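Local coordinates for protein acetyltransferase (Klebsiella pneumoniae, PDB 5XUN) that is the toxin KacT of a type II toxin-antitoxin system, a GNAT-family enzyme that probably transfers acetyl from acetyl-CoA to glycyl-tRNA(Gly), at residues G131-A136 with S158-Y163; M74-T79 with G149-V154; S66-E71 with A89-L94; T6-A11 with A49-D54. The protein carries 1 engineered substitution. All coordinates share one frame; numbering follows the deposited sequence.

Interaction 1 of 4, residues G131-A136 with S158-Y163; sequences GLFVEA and SNLLFY. With ACO (acetyl coenzyme *a), chain E.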
loop_
_atom_site.group_PDB
_atom_site.type_symbol
_atom_site.label_atom_id
_atom_site.label_comp_id
_atom_site.label_asym_id
_atom_site.label_seq_id
_atom_site.Cartn_x
_atom_site.Cartn_y
_atom_site.Cartn_z
ATOM N N GLY B 131 -7.404 4.258 3.980
ATOM C CA GLY B 131 -7.001 5.507 4.588
ATOM C C GLY B 131 -5.600 5.403 5.153
ATOM O O GLY B 131 -4.879 4.428 4.910
ATOM N N LEU B 132 -5.235 6.427 5.921
ATOM C CA LEU B 132 -3.903 6.548 6.498
ATOM C C LEU B 132 -3.970 6.209 7.980
ATOM O O LEU B 132 -4.686 6.870 8.739
ATOM C CB LEU B 132 -3.341 7.952 6.287
ATOM C CG LEU B 132 -2.005 8.315 6.949
ATOM C CD1 LEU B 132 -0.814 7.625 6.287
ATOM C CD2 LEU B 132 -1.825 9.821 6.913
ATOM N N PHE B 133 -3.214 5.195 8.383
ATOM C CA PHE B 133 -3.165 4.709 9.754
ATOM C C PHE B 133 -1.940 5.297 10.445
ATOM O O PHE B 133 -0.872 5.410 9.838
ATOM C CB PHE B 133 -3.104 3.176 9.757
ATOM C CG PHE B 133 -3.099 2.543 11.134
ATOM C CD1 PHE B 133 -1.917 2.409 11.854
ATOM C CD2 PHE B 133 -4.267 2.028 11.678
ATOM C CE1 PHE B 133 -1.903 1.811 13.108
ATOM C CE2 PHE B 133 -4.263 1.423 12.935
ATOM C CZ PHE B 133 -3.078 1.320 13.649
ATOM N N VAL B 134 -2.086 5.663 11.717
ATOM C CA VAL B 134 -0.940 6.166 12.468
ATOM C C VAL B 134 -1.099 5.786 13.932
ATOM O O VAL B 134 -2.198 5.848 14.493
ATOM C CB VAL B 134 -0.763 7.691 12.277
ATOM C CG1 VAL B 134 -1.938 8.462 12.857
ATOM C CG2 VAL B 134 0.551 8.154 12.876
ATOM N N GLU B 135 0.006 5.366 14.543
ATOM C CA GLU B 135 0.065 5.131 15.978
ATOM C C GLU B 135 0.751 6.330 16.614
ATOM O O GLU B 135 1.949 6.544 16.414
ATOM C CB GLU B 135 0.816 3.842 16.292
ATOM C CG GLU B 135 1.184 3.700 17.754
ATOM C CD GLU B 135 1.389 2.258 18.153
ATOM O OE1 GLU B 135 0.963 1.887 19.265
ATOM O OE2 GLU B 135 1.938 1.487 17.337
ATOM N N ALA B 136 -0.007 7.109 17.378
ATOM C CA ALA B 136 0.565 8.282 18.021
ATOM C C ALA B 136 1.587 7.838 19.058
ATOM O O ALA B 136 1.312 6.953 19.877
ATOM C CB ALA B 136 -0.533 9.119 18.672
ATOM N N SER B 158 -6.927 5.155 23.203
ATOM C CA SER B 158 -5.990 4.469 22.326
ATOM C C SER B 158 -5.169 5.499 21.558
ATOM O O SER B 158 -5.600 6.638 21.349
ATOM C CB SER B 158 -6.723 3.540 21.349
ATOM O OG SER B 158 -5.832 2.642 20.696
ATOM N N ASN B 159 -3.967 5.097 21.156
ATOM C CA ASN B 159 -3.110 5.929 20.320
ATOM C C ASN B 159 -3.286 5.653 18.833
ATOM O O ASN B 159 -2.560 6.229 18.015
ATOM C CB ASN B 159 -1.643 5.730 20.714
ATOM C CG ASN B 159 -1.308 6.389 22.040
ATOM O OD1 ASN B 159 -1.573 7.579 22.240
ATOM N ND2 ASN B 159 -0.751 5.612 22.964
ATOM N N LEU B 160 -4.247 4.812 18.465
ATOM C CA LEU B 160 -4.457 4.445 17.072
ATOM C C LEU B 160 -5.414 5.445 16.439
ATOM O O LEU B 160 -6.548 5.605 16.900
ATOM C CB LEU B 160 -5.005 3.024 16.968
ATOM C CG LEU B 160 -4.262 1.963 17.787
ATOM C CD1 LEU B 160 -4.912 0.600 17.623
ATOM C CD2 LEU B 160 -2.789 1.910 17.425
ATOM N N LEU B 161 -4.950 6.126 15.396
ATOM C CA LEU B 161 -5.725 7.135 14.694
ATOM C C LEU B 161 -5.758 6.789 13.210
ATOM O O LEU B 161 -5.007 5.935 12.728
ATOM C CB LEU B 161 -5.155 8.544 14.907
ATOM C CG LEU B 161 -4.924 8.952 16.367
ATOM C CD1 LEU B 161 -4.282 10.324 16.439
ATOM C CD2 LEU B 161 -6.230 8.920 17.150
ATOM N N PHE B 162 -6.640 7.465 12.482
ATOM C CA PHE B 162 -6.942 7.068 11.117
ATOM C C PHE B 162 -7.470 8.276 10.366
ATOM O O PHE B 162 -8.255 9.053 10.909
ATOM C CB PHE B 162 -7.973 5.931 11.108
ATOM C CG PHE B 162 -8.383 5.479 9.737
ATOM C CD1 PHE B 162 -7.503 4.779 8.926
ATOM C CD2 PHE B 162 -9.663 5.747 9.261
ATOM C CE1 PHE B 162 -7.891 4.352 7.670
ATOM C CE2 PHE B 162 -10.053 5.326 8.007
ATOM C CZ PHE B 162 -9.164 4.632 7.206
ATOM N N TYR B 163 -7.040 8.428 9.124
ATOM C CA TYR B 163 -7.565 9.476 8.256
ATOM C C TYR B 163 -8.061 8.819 6.975
ATOM O O TYR B 163 -7.243 8.294 6.194
ATOM C CB TYR B 163 -6.499 10.528 7.965
ATOM C CG TYR B 163 -7.055 11.849 7.475
ATOM C CD1 TYR B 163 -7.383 12.030 6.140
ATOM C CD2 TYR B 163 -7.233 12.921 8.345
ATOM C CE1 TYR B 163 -7.879 13.233 5.679
ATOM C CE2 TYR B 163 -7.730 14.136 7.894
ATOM C CZ TYR B 163 -8.050 14.287 6.560
ATOM O OH TYR B 163 -8.541 15.488 6.093
HETATM N N1A ACO E . 0.426 26.855 9.966
HETATM C C2A ACO E . 0.078 26.046 10.990
HETATM N N3A ACO E . 0.521 26.194 12.255
HETATM C C4A ACO E . 1.373 27.201 12.580
HETATM C C5A ACO E . 1.797 28.126 11.510
HETATM C C6A ACO E . 1.267 27.899 10.145
HETATM N N6A ACO E . 1.620 28.715 9.122
HETATM N N7A ACO E . 2.626 29.022 12.070
HETATM C C8A ACO E . 2.726 28.695 13.377
HETATM N N9A ACO E . 1.975 27.629 13.699
HETATM C C1B ACO E . 1.913 27.039 15.070
HETATM C C2B ACO E . 0.516 26.973 15.676
HETATM O O2B ACO E . 0.323 28.040 16.616
HETATM C C3B ACO E . 0.466 25.623 16.370
HETATM O O3B ACO E . 0.811 25.778 17.745
HETATM P P3B ACO E . 0.150 24.877 18.909
HETATM O O7A ACO E . -1.172 25.549 19.196
HETATM O O8A ACO E . 0.017 23.505 18.292
HETATM O O9A ACO E . 1.157 24.953 20.034
HETATM C C4B ACO E . 1.568 24.802 15.715
HETATM O O4B ACO E . 2.431 25.705 15.021
HETATM C C5B ACO E . 1.063 23.759 14.723
HETATM O O5B ACO E . 1.944 22.638 14.769
HETATM P P1A ACO E . 3.156 22.460 13.721
HETATM O O1A ACO E . 4.080 23.645 13.822
HETATM O O2A ACO E . 2.618 22.057 12.373
HETATM O O3A ACO E . 3.863 21.175 14.363
HETATM P P2A ACO E . 5.451 21.073 14.575
HETATM O O4A ACO E . 6.171 21.707 13.415
HETATM O O5A ACO E . 5.790 21.485 15.988
HETATM O O6A ACO E . 5.593 19.476 14.462
HETATM C CBP ACO E . 5.690 17.377 15.560
HETATM C CCP ACO E . 4.882 18.650 15.382
HETATM C CDP ACO E . 6.072 16.811 14.200
HETATM C CEP ACO E . 4.875 16.362 16.346
HETATM C CAP ACO E . 6.916 17.803 16.361
HETATM O OAP ACO E . 6.470 18.251 17.647
HETATM C C9P ACO E . 7.897 16.687 16.554
HETATM O O9P ACO E . 8.742 16.429 15.708
HETATM N N8P ACO E . 7.784 16.038 17.703
HETATM C C7P ACO E . 8.821 15.164 18.202
HETATM C C6P ACO E . 8.769 13.793 17.543
HETATM C C5P ACO E . 7.333 13.339 17.491
HETATM O O5P ACO E . 6.708 13.131 18.519
HETATM N N4P ACO E . 6.821 13.196 16.270
HETATM C C3P ACO E . 5.425 12.870 16.060
HETATM C C2P ACO E . 5.122 11.405 16.330
HETATM S S1P ACO E . 4.900 10.592 14.783
HETATM C C ACO E . 4.017 9.315 15.351
HETATM O O ACO E . 3.557 9.412 16.473
HETATM C CH3 ACO E . 3.828 8.110 14.474
#
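Val134 is paired with Leu161, and Phe133 with Phe162, where strands 131-135 and 160-164 run antiparallel in the mixed beta-sheet of the GNAT fold. Pairs of backbone hydrogen bonds join Leu132 to Tyr163 and Val134 to Leu161; beyond the strand end, Ala136 N adds one more to Asn159 O (2.8 Å).

The Phe162 side chain can be followed outward. Phe162 CB lies 4.2 Å from Leu132 O. CG is anti to the backbone N (chi1 178°), and beyond it Phe162 CD1 lies 3.5 Å from Leu132 O. Phe162 CE1 then reaches Gly131 CA at 3.4 Å, and CZ stays beside the same glycine. Gly131 suits this place because it has no side chain, and the ring atoms CE1 and CZ lie directly against its CA. Phe70 meets both Phe162 and Phe133 on the face of Phe133, Leu160 and Phe162. Further along, Phe133 CZ touches Leu160 CD2 at 3.8 Å.

The other face carries Leu132, Val134, Leu161 and Tyr163. Leucine suits its part of this face, since Leu132 packs on Val116, Met117 and Val120 of helix 108-126. The two methyls of Val134 meet different neighbours: CG1 packs on Leu161 CB at 3.8 Å, while CG2 turns to the bound acetyl-CoA. The acetyl methyl CH3 lies 3.6 Å from Val134 CG2 and 3.1 Å from Glu135 O.

Interaction 2 of 4, residues M74-T79 with G149-V154; sequences MLPSKT and GFIQLV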
loop_
_atom_site.group_PDB
_atom_site.type_symbol
_atom_site.label_atom_id
_atom_site.label_comp_id
_atom_site.label_asym_id
_atom_site.label_seq_id
_atom_site.Cartn_x
_atom_site.Cartn_y
_atom_site.Cartn_z
ATOM N N MET B 74 -11.691 -1.794 14.530
ATOM C CA MET B 74 -11.185 -0.565 15.131
ATOM C C MET B 74 -11.925 0.668 14.634
ATOM O O MET B 74 -11.838 1.723 15.269
ATOM C CB MET B 74 -9.694 -0.412 14.834
ATOM C CG MET B 74 -8.835 -1.616 15.197
ATOM S SD MET B 74 -7.088 -1.217 15.007
ATOM C CE MET B 74 -6.321 -2.474 16.023
ATOM N N LEU B 75 -12.635 0.558 13.518
ATOM C CA LEU B 75 -13.376 1.688 12.978
ATOM C C LEU B 75 -14.483 2.110 13.942
ATOM O O LEU B 75 -15.208 1.250 14.462
ATOM C CB LEU B 75 -13.978 1.317 11.624
ATOM C CG LEU B 75 -13.414 1.915 10.333
ATOM C CD1 LEU B 75 -11.918 1.760 10.242
ATOM C CD2 LEU B 75 -14.093 1.300 9.136
ATOM N N PRO B 76 -14.652 3.409 14.202
ATOM C CA PRO B 76 -15.733 3.828 15.105
ATOM C C PRO B 76 -17.108 3.664 14.486
ATOM O O PRO B 76 -18.065 3.335 15.200
ATOM C CB PRO B 76 -15.421 5.307 15.376
ATOM C CG PRO B 76 -14.535 5.732 14.257
ATOM C CD PRO B 76 -13.772 4.522 13.817
ATOM N N SER B 77 -17.233 3.873 13.178
ATOM C CA SER B 77 -18.523 3.791 12.500
ATOM C C SER B 77 -18.820 2.333 12.169
ATOM O O SER B 77 -18.100 1.704 11.385
ATOM C CB SER B 77 -18.507 4.651 11.238
ATOM O OG SER B 77 -19.669 4.446 10.453
ATOM N N LYS B 78 -19.871 1.785 12.784
ATOM C CA LYS B 78 -20.325 0.450 12.410
ATOM C C LYS B 78 -20.852 0.444 10.982
ATOM O O LYS B 78 -20.845 -0.597 10.318
ATOM C CB LYS B 78 -21.393 -0.044 13.388
ATOM N N THR B 79 -21.321 1.596 10.502
ATOM C CA THR B 79 -21.707 1.724 9.103
ATOM C C THR B 79 -20.507 1.503 8.191
ATOM O O THR B 79 -20.585 0.752 7.213
ATOM C CB THR B 79 -22.331 3.103 8.867
ATOM O OG1 THR B 79 -23.684 3.085 9.255
ATOM C CG2 THR B 79 -22.232 3.524 7.427
ATOM N N GLY B 149 -7.511 16.502 12.128
ATOM C CA GLY B 149 -8.721 15.841 11.702
ATOM C C GLY B 149 -8.679 14.336 11.725
ATOM O O GLY B 149 -9.640 13.706 11.271
ATOM N N PHE B 150 -7.618 13.735 12.249
ATOM C CA PHE B 150 -7.598 12.286 12.331
ATOM C C PHE B 150 -8.700 11.821 13.273
ATOM O O PHE B 150 -9.109 12.539 14.187
ATOM C CB PHE B 150 -6.242 11.783 12.824
ATOM C CG PHE B 150 -5.150 11.816 11.780
ATOM C CD1 PHE B 150 -4.646 13.020 11.322
ATOM C CD2 PHE B 150 -4.616 10.639 11.276
ATOM C CE1 PHE B 150 -3.638 13.059 10.375
ATOM C CE2 PHE B 150 -3.604 10.670 10.328
ATOM C CZ PHE B 150 -3.113 11.878 9.878
ATOM N N ILE B 151 -9.206 10.623 13.030
ATOM C CA ILE B 151 -10.297 10.082 13.824
ATOM C C ILE B 151 -9.732 9.022 14.756
ATOM O O ILE B 151 -8.763 8.323 14.432
ATOM C CB ILE B 151 -11.444 9.531 12.948
ATOM C CG1 ILE B 151 -10.994 8.313 12.155
ATOM C CG2 ILE B 151 -11.920 10.600 11.986
ATOM C CD1 ILE B 151 -11.639 7.043 12.601
ATOM N N GLN B 152 -10.402 8.856 15.858
ATOM C CA GLN B 152 -9.936 7.963 16.857
ATOM C C GLN B 152 -10.431 6.560 16.692
ATOM O O GLN B 152 -11.555 6.329 16.575
ATOM C CB GLN B 152 -10.355 8.518 18.215
ATOM C CG GLN B 152 -10.257 7.539 19.325
ATOM C CD GLN B 152 -8.875 7.451 19.844
ATOM O OE1 GLN B 152 -8.418 8.330 20.519
ATOM N NE2 GLN B 152 -8.234 6.348 19.595
ATOM N N LEU B 153 -9.526 5.630 16.701
ATOM C CA LEU B 153 -9.845 4.227 16.594
ATOM C C LEU B 153 -9.905 3.568 17.972
ATOM O O LEU B 153 -9.361 4.088 18.894
ATOM C CB LEU B 153 -8.791 3.520 15.756
ATOM C CG LEU B 153 -8.565 3.842 14.291
ATOM C CD1 LEU B 153 -7.334 3.187 13.726
ATOM C CD2 LEU B 153 -9.748 3.527 13.429
ATOM N N VAL B 154 -10.552 2.412 18.091
ATOM C CA VAL B 154 -10.652 1.670 19.361
ATOM C C VAL B 154 -11.328 2.531 20.428
ATOM O O VAL B 154 -12.397 2.995 20.197
ATOM C CB VAL B 154 -9.321 1.029 19.829
ATOM C CG1 VAL B 154 -9.550 -0.162 20.739
ATOM C CG2 VAL B 154 -8.528 0.542 18.657
#
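Ile151 opens the contact by pushing its terminal methyl against the ring of Pro76. CG1 sits between the backbone N and the carbonyl carbon (chi1 66°), and Ile151 CD1 beyond it lies 3.5 Å from Pro76 CD and 3.6 Å from Pro76 CG. A proline ring suits the spot: it offers a rigid patch of carbon, and the two side chains cross at a slant.

Gln152 points the other way and contributes its carbonyl oxygen, Gln152 O, 3.8 Å from Pro76 CG. Gln152 NE2 bonds to Leu153 O at 2.6 Å, on a lone pair in the plane of the Leu153 carbonyl, and also reaches Ser158 O, while OE1 takes a hydrogen bond from Lys142 NZ.

Leu153 turns its branched end across the contact. Leu153 CD2 comes to 3.3 Å from Met74 O, and Leu153 CB faces Met74 CB at 4.1 Å; elsewhere this buried leucine packs on Phe133 and Phe162.

Val154 ends the walk with a hydrogen bond across the contact. Val154 N meets a lone pair of Met74 O at 3.2 Å and an N-H...O angle of 164°. The side chains of Val154 and Met74 lie side by side, pointing the same way, with Val154 CG2 near Met74 CB and CG, and both residues also touch Leu160.

The loop after strand 59-71 thus joins the end of edge strand 151-152 through one backbone hydrogen bond; the rest is van der Waals contact, mostly between carbon atoms but also against Met74 O and Gln152 O.

Interaction 3 of 4, residues S66-E71 with A89-L94; sequences SGSCFE and APSVTL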
loop_
_atom_site.group_PDB
_atom_site.type_symbol
_atom_site.label_atom_id
_atom_site.label_comp_id
_atom_site.label_asym_id
_atom_site.label_seq_id
_atom_site.Cartn_x
_atom_site.Cartn_y
_atom_site.Cartn_z
ATOM N N SER B 66 4.535 3.090 4.920
ATOM C CA SER B 66 4.563 1.660 4.654
ATOM C C SER B 66 3.151 1.176 4.380
ATOM O O SER B 66 2.199 1.651 5.004
ATOM C CB SER B 66 5.148 0.880 5.846
ATOM O OG SER B 66 6.398 1.433 6.229
ATOM N N GLY B 67 3.012 0.246 3.441
ATOM C CA GLY B 67 1.729 -0.401 3.242
ATOM C C GLY B 67 1.341 -1.238 4.446
ATOM O O GLY B 67 2.172 -1.889 5.075
ATOM N N SER B 68 0.050 -1.267 4.740
ATOM C CA SER B 68 -0.405 -1.940 5.945
ATOM C C SER B 68 -1.875 -2.285 5.784
ATOM O O SER B 68 -2.488 -2.023 4.746
ATOM C CB SER B 68 -0.191 -1.070 7.182
ATOM O OG SER B 68 -0.944 0.124 7.088
ATOM N N CYS B 69 -2.422 -2.910 6.818
ATOM C CA CYS B 69 -3.856 -3.064 6.988
ATOM C C CYS B 69 -4.120 -3.120 8.484
ATOM O O CYS B 69 -3.201 -3.291 9.288
ATOM C CB CYS B 69 -4.400 -4.307 6.263
ATOM S SG CYS B 69 -3.665 -5.888 6.741
ATOM N N PHE B 70 -5.383 -2.947 8.857
ATOM C CA PHE B 70 -5.752 -2.909 10.265
ATOM C C PHE B 70 -7.142 -3.501 10.428
ATOM O O PHE B 70 -7.945 -3.509 9.491
ATOM C CB PHE B 70 -5.691 -1.483 10.825
ATOM C CG PHE B 70 -6.733 -0.552 10.260
ATOM C CD1 PHE B 70 -6.514 0.119 9.070
ATOM C CD2 PHE B 70 -7.912 -0.320 10.945
ATOM C CE1 PHE B 70 -7.461 0.986 8.561
ATOM C CE2 PHE B 70 -8.867 0.545 10.443
ATOM C CZ PHE B 70 -8.644 1.200 9.251
ATOM N N GLU B 71 -7.404 -4.008 11.634
ATOM C CA GLU B 71 -8.647 -4.718 11.917
ATOM C C GLU B 71 -9.860 -3.833 11.671
ATOM O O GLU B 71 -9.927 -2.700 12.152
ATOM C CB GLU B 71 -8.655 -5.231 13.356
ATOM C CG GLU B 71 -7.767 -6.443 13.580
ATOM C CD GLU B 71 -8.077 -7.162 14.880
ATOM O OE1 GLU B 71 -9.210 -7.013 15.389
ATOM O OE2 GLU B 71 -7.187 -7.876 15.390
ATOM N N ALA B 89 -9.090 -3.853 6.939
ATOM C CA ALA B 89 -9.179 -2.797 5.945
ATOM C C ALA B 89 -7.779 -2.435 5.458
ATOM O O ALA B 89 -6.860 -2.308 6.267
ATOM C CB ALA B 89 -9.846 -1.556 6.531
ATOM N N PRO B 90 -7.595 -2.246 4.152
ATOM C CA PRO B 90 -6.266 -1.900 3.645
ATOM C C PRO B 90 -5.927 -0.465 4.002
ATOM O O PRO B 90 -6.811 0.389 4.137
ATOM C CB PRO B 90 -6.404 -2.078 2.129
ATOM C CG PRO B 90 -7.868 -1.766 1.857
ATOM C CD PRO B 90 -8.624 -2.223 3.095
ATOM N N SER B 91 -4.633 -0.209 4.180
ATOM C CA SER B 91 -4.200 1.112 4.608
ATOM C C SER B 91 -2.755 1.356 4.196
ATOM O O SER B 91 -2.070 0.477 3.662
ATOM C CB SER B 91 -4.348 1.269 6.127
ATOM O OG SER B 91 -3.634 0.245 6.803
ATOM N N VAL B 92 -2.321 2.592 4.433
ATOM C CA VAL B 92 -0.921 2.992 4.482
ATOM C C VAL B 92 -0.658 3.501 5.892
ATOM O O VAL B 92 -1.502 4.192 6.475
ATOM C CB VAL B 92 -0.593 4.083 3.442
ATOM C CG1 VAL B 92 0.827 4.622 3.633
ATOM C CG2 VAL B 92 -0.755 3.541 2.037
ATOM N N THR B 93 0.499 3.166 6.447
ATOM C CA THR B 93 0.859 3.590 7.794
ATOM C C THR B 93 1.901 4.696 7.736
ATOM O O THR B 93 2.900 4.578 7.023
ATOM C CB THR B 93 1.391 2.416 8.619
ATOM O OG1 THR B 93 0.310 1.522 8.922
ATOM C CG2 THR B 93 2.020 2.916 9.930
ATOM N N LEU B 94 1.643 5.785 8.457
ATOM C CA LEU B 94 2.664 6.796 8.723
ATOM C C LEU B 94 3.489 6.260 9.882
ATOM O O LEU B 94 3.082 6.352 11.042
ATOM C CB LEU B 94 2.024 8.140 9.052
ATOM C CG LEU B 94 2.919 9.315 9.431
ATOM C CD1 LEU B 94 3.870 9.631 8.306
ATOM C CD2 LEU B 94 2.074 10.542 9.755
#
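Ser68 and Ser91 both turn OG between the backbone N and the carbonyl carbon (chi1 62° and 56°), and Thr93 places OG1 anti to its own carbonyl carbon. These rotations gather three hydroxyls on one face of the antiparallel pair formed by strands 59-71 and 88-99, central strands of the GNAT sheet. Ser68 OG stands in the middle, 2.6 Å from Thr93 OG1 and 2.7 Å from Ser91 OG, with a hydrogen bond to each. Small hydroxyl residues suit this place: their short side chains allow Ser68 OG to bond both neighbours within a largely buried interface.

Six backbone hydrogen bonds hold the strands, in pairs between Ser66 and Thr93, Ser68 and Ser91, and Phe70 and Ala89. In the middle pair each N-H comes in above the plane of the carbonyl it meets. The directions of segments 66-71 and 89-94 differ by 133°.

The opposite face carries Cys69, Pro90 and Val92 and turns toward the second subunit. Cys69 packs on Cys69 of that subunit, and Gly67, with no side chain to intervene, makes backbone hydrogen bonds to the second subunit.

Back on the hydroxyl side, Phe70 fills the end of the row. Ala89 CB lies 3.9 Å above one face of the Phe70 ring, toward the rim, a methyl small enough to lie against an aromatic face. At the ring edge, Phe70 CD1 lies 3.7 Å from Ser91 OG.

Interaction 4 of 4, residues T6-A11 with A49-D54; sequences TIEMIA and ALVSGD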
loop_
_atom_site.group_PDB
_atom_site.type_symbol
_atom_site.label_atom_id
_atom_site.label_comp_id
_atom_site.label_asym_id
_atom_site.label_seq_id
_atom_site.Cartn_x
_atom_site.Cartn_y
_atom_site.Cartn_z
ATOM N N THR B 6 12.036 22.670 1.447
ATOM C CA THR B 6 11.337 21.844 0.476
ATOM C C THR B 6 11.316 20.399 0.948
ATOM O O THR B 6 12.142 19.974 1.764
ATOM C CB THR B 6 11.974 21.919 -0.920
ATOM O OG1 THR B 6 13.367 21.584 -0.836
ATOM C CG2 THR B 6 11.806 23.309 -1.530
ATOM N N ILE B 7 10.331 19.662 0.438
ATOM C CA ILE B 7 10.110 18.255 0.758
ATOM C C ILE B 7 10.481 17.410 -0.454
ATOM O O ILE B 7 10.131 17.749 -1.593
ATOM C CB ILE B 7 8.657 18.001 1.184
ATOM C CG1 ILE B 7 8.299 18.892 2.373
ATOM C CG2 ILE B 7 8.438 16.534 1.498
ATOM C CD1 ILE B 7 6.823 18.952 2.665
ATOM N N GLU B 8 11.211 16.325 -0.212
ATOM C CA GLU B 8 11.590 15.404 -1.273
ATOM C C GLU B 8 11.688 14.001 -0.692
ATOM O O GLU B 8 11.890 13.820 0.511
ATOM C CB GLU B 8 12.924 15.807 -1.918
ATOM C CG GLU B 8 14.104 15.720 -0.957
ATOM C CD GLU B 8 15.377 16.343 -1.503
ATOM O OE1 GLU B 8 15.297 17.343 -2.249
ATOM O OE2 GLU B 8 16.467 15.814 -1.191
ATOM N N MET B 9 11.517 13.006 -1.556
ATOM C CA MET B 9 11.910 11.651 -1.196
ATOM C C MET B 9 13.410 11.630 -0.940
ATOM O O MET B 9 14.176 12.317 -1.623
ATOM C CB MET B 9 11.549 10.666 -2.313
ATOM C CG MET B 9 12.121 9.259 -2.114
ATOM S SD MET B 9 11.416 8.056 -3.257
ATOM C CE MET B 9 9.684 8.334 -2.890
ATOM N N ILE B 10 13.834 10.873 0.073
ATOM C CA ILE B 10 15.251 10.880 0.423
ATOM C C ILE B 10 16.063 10.379 -0.759
ATOM O O ILE B 10 15.745 9.350 -1.369
ATOM C CB ILE B 10 15.511 10.059 1.697
ATOM C CG1 ILE B 10 15.037 8.619 1.533
ATOM C CG2 ILE B 10 14.823 10.731 2.888
ATOM C CD1 ILE B 10 15.441 7.714 2.681
ATOM N N ALA B 11 17.104 11.130 -1.105
ATOM C CA ALA B 11 17.896 10.844 -2.289
ATOM C C ALA B 11 18.723 9.576 -2.102
ATOM O O ALA B 11 19.050 9.178 -0.978
ATOM C CB ALA B 11 18.806 12.027 -2.617
ATOM N N ALA B 49 12.056 13.688 3.135
ATOM C CA ALA B 49 12.799 14.608 3.983
ATOM C C ALA B 49 12.426 16.056 3.691
ATOM O O ALA B 49 12.217 16.442 2.534
ATOM C CB ALA B 49 14.306 14.419 3.794
ATOM N N LEU B 50 12.384 16.853 4.755
ATOM C CA LEU B 50 12.225 18.299 4.684
ATOM C C LEU B 50 13.616 18.911 4.801
ATOM O O LEU B 50 14.299 18.700 5.809
ATOM C CB LEU B 50 11.311 18.786 5.810
ATOM C CG LEU B 50 11.134 20.283 6.062
ATOM C CD1 LEU B 50 10.340 20.916 4.944
ATOM C CD2 LEU B 50 10.465 20.499 7.401
ATOM N N VAL B 51 14.047 19.635 3.765
ATOM C CA VAL B 51 15.454 19.964 3.589
ATOM C C VAL B 51 15.611 21.436 3.236
ATOM O O VAL B 51 14.730 22.053 2.630
ATOM C CB VAL B 51 16.128 19.076 2.509
ATOM C CG1 VAL B 51 15.999 17.596 2.861
ATOM C CG2 VAL B 51 15.539 19.355 1.137
ATOM N N SER B 52 16.761 21.993 3.616
ATOM C CA SER B 52 17.129 23.367 3.312
ATOM C C SER B 52 17.750 23.462 1.919
ATOM O O SER B 52 17.979 22.460 1.234
ATOM C CB SER B 52 18.098 23.899 4.364
ATOM O OG SER B 52 19.391 23.340 4.186
ATOM N N GLY B 53 18.051 24.689 1.505
ATOM C CA GLY B 53 18.667 24.948 0.224
ATOM C C GLY B 53 20.167 25.156 0.251
ATOM O O GLY B 53 20.726 25.601 -0.758
ATOM N N ASP B 54 20.839 24.834 1.358
ATOM C CA ASP B 54 22.289 24.966 1.469
ATOM C C ASP B 54 23.001 24.061 0.460
ATOM O O ASP B 54 22.399 23.157 -0.125
ATOM C CB ASP B 54 22.740 24.622 2.890
ATOM C CG ASP B 54 21.992 25.411 3.954
ATOM O OD1 ASP B 54 22.185 26.643 4.018
ATOM O OD2 ASP B 54 21.224 24.805 4.735
#
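Thr6 pairs with Val51 and Glu8 with Ala49, joining strand 6-9, an outermost strand of the mixed GNAT sheet, antiparallel to strand 46-51. Four backbone hydrogen bonds, two in each pair, set the register; Val51 N to Thr6 O measures 2.8 Å and Ala49 N to Glu8 O 2.6 Å. Weaker CA-H...O contacts lie between them, with Ile7 CA 3.3 Å from Ala49 O.

Apolar contacts occupy both faces. On one, Ile7 CG1 meets Leu50 CD1 at 3.9 Å, and branched aliphatic residues suit it because helix 108-126 covers this side: Ile7 packs on Met111, Leu112 and His115, and Leu50 on Trp108. On the other, the single methyl of Ala49 meets Ile10, with Ile10 CG2 3.8 Å from Ala49 CB.

The polar side chains of Thr6 and Glu8 lie on the same face as Ala49 and Val51. The Glu8 chain, extended beyond CG, crosses Val51 at about a right angle and brings Glu8 OE1 to 3.9 Å from Val51 CG2, while OE2 hydrogen-bonds Tyr16 OH. Thr6 turns its hydroxyl between the backbone N and the carbonyl carbon (chi1 55°), placing Thr6 OG1 3.7 Å from Val51 CG2.

Overall arrangement
Interactions 1 to 3 adjoin one another, with the loop at the start of 74-79 packed against the sheet. Interaction 1 is tied to interaction 3 by Phe133 N to Val92 O (2.8 Å) and Phe133 O to Leu94 N (2.9 Å), and to interaction 2 by Ile151 N to Phe162 O (2.8 Å). Leu75 CD1 touches Phe70 CE2 at 3.3 Å, linking interactions 2 and 3 directly. Interaction 4 lies toward the other end of the sheet, its centre about 25 Å from those of interactions 1 and 3 and about 33 Å from that of interaction 2. Acetyl-CoA touches Val134, Glu135 and Ala136 of interaction 1 and Leu94 of interaction 3. Interaction 3 also meets the second subunit, as does Met9 of interaction 4.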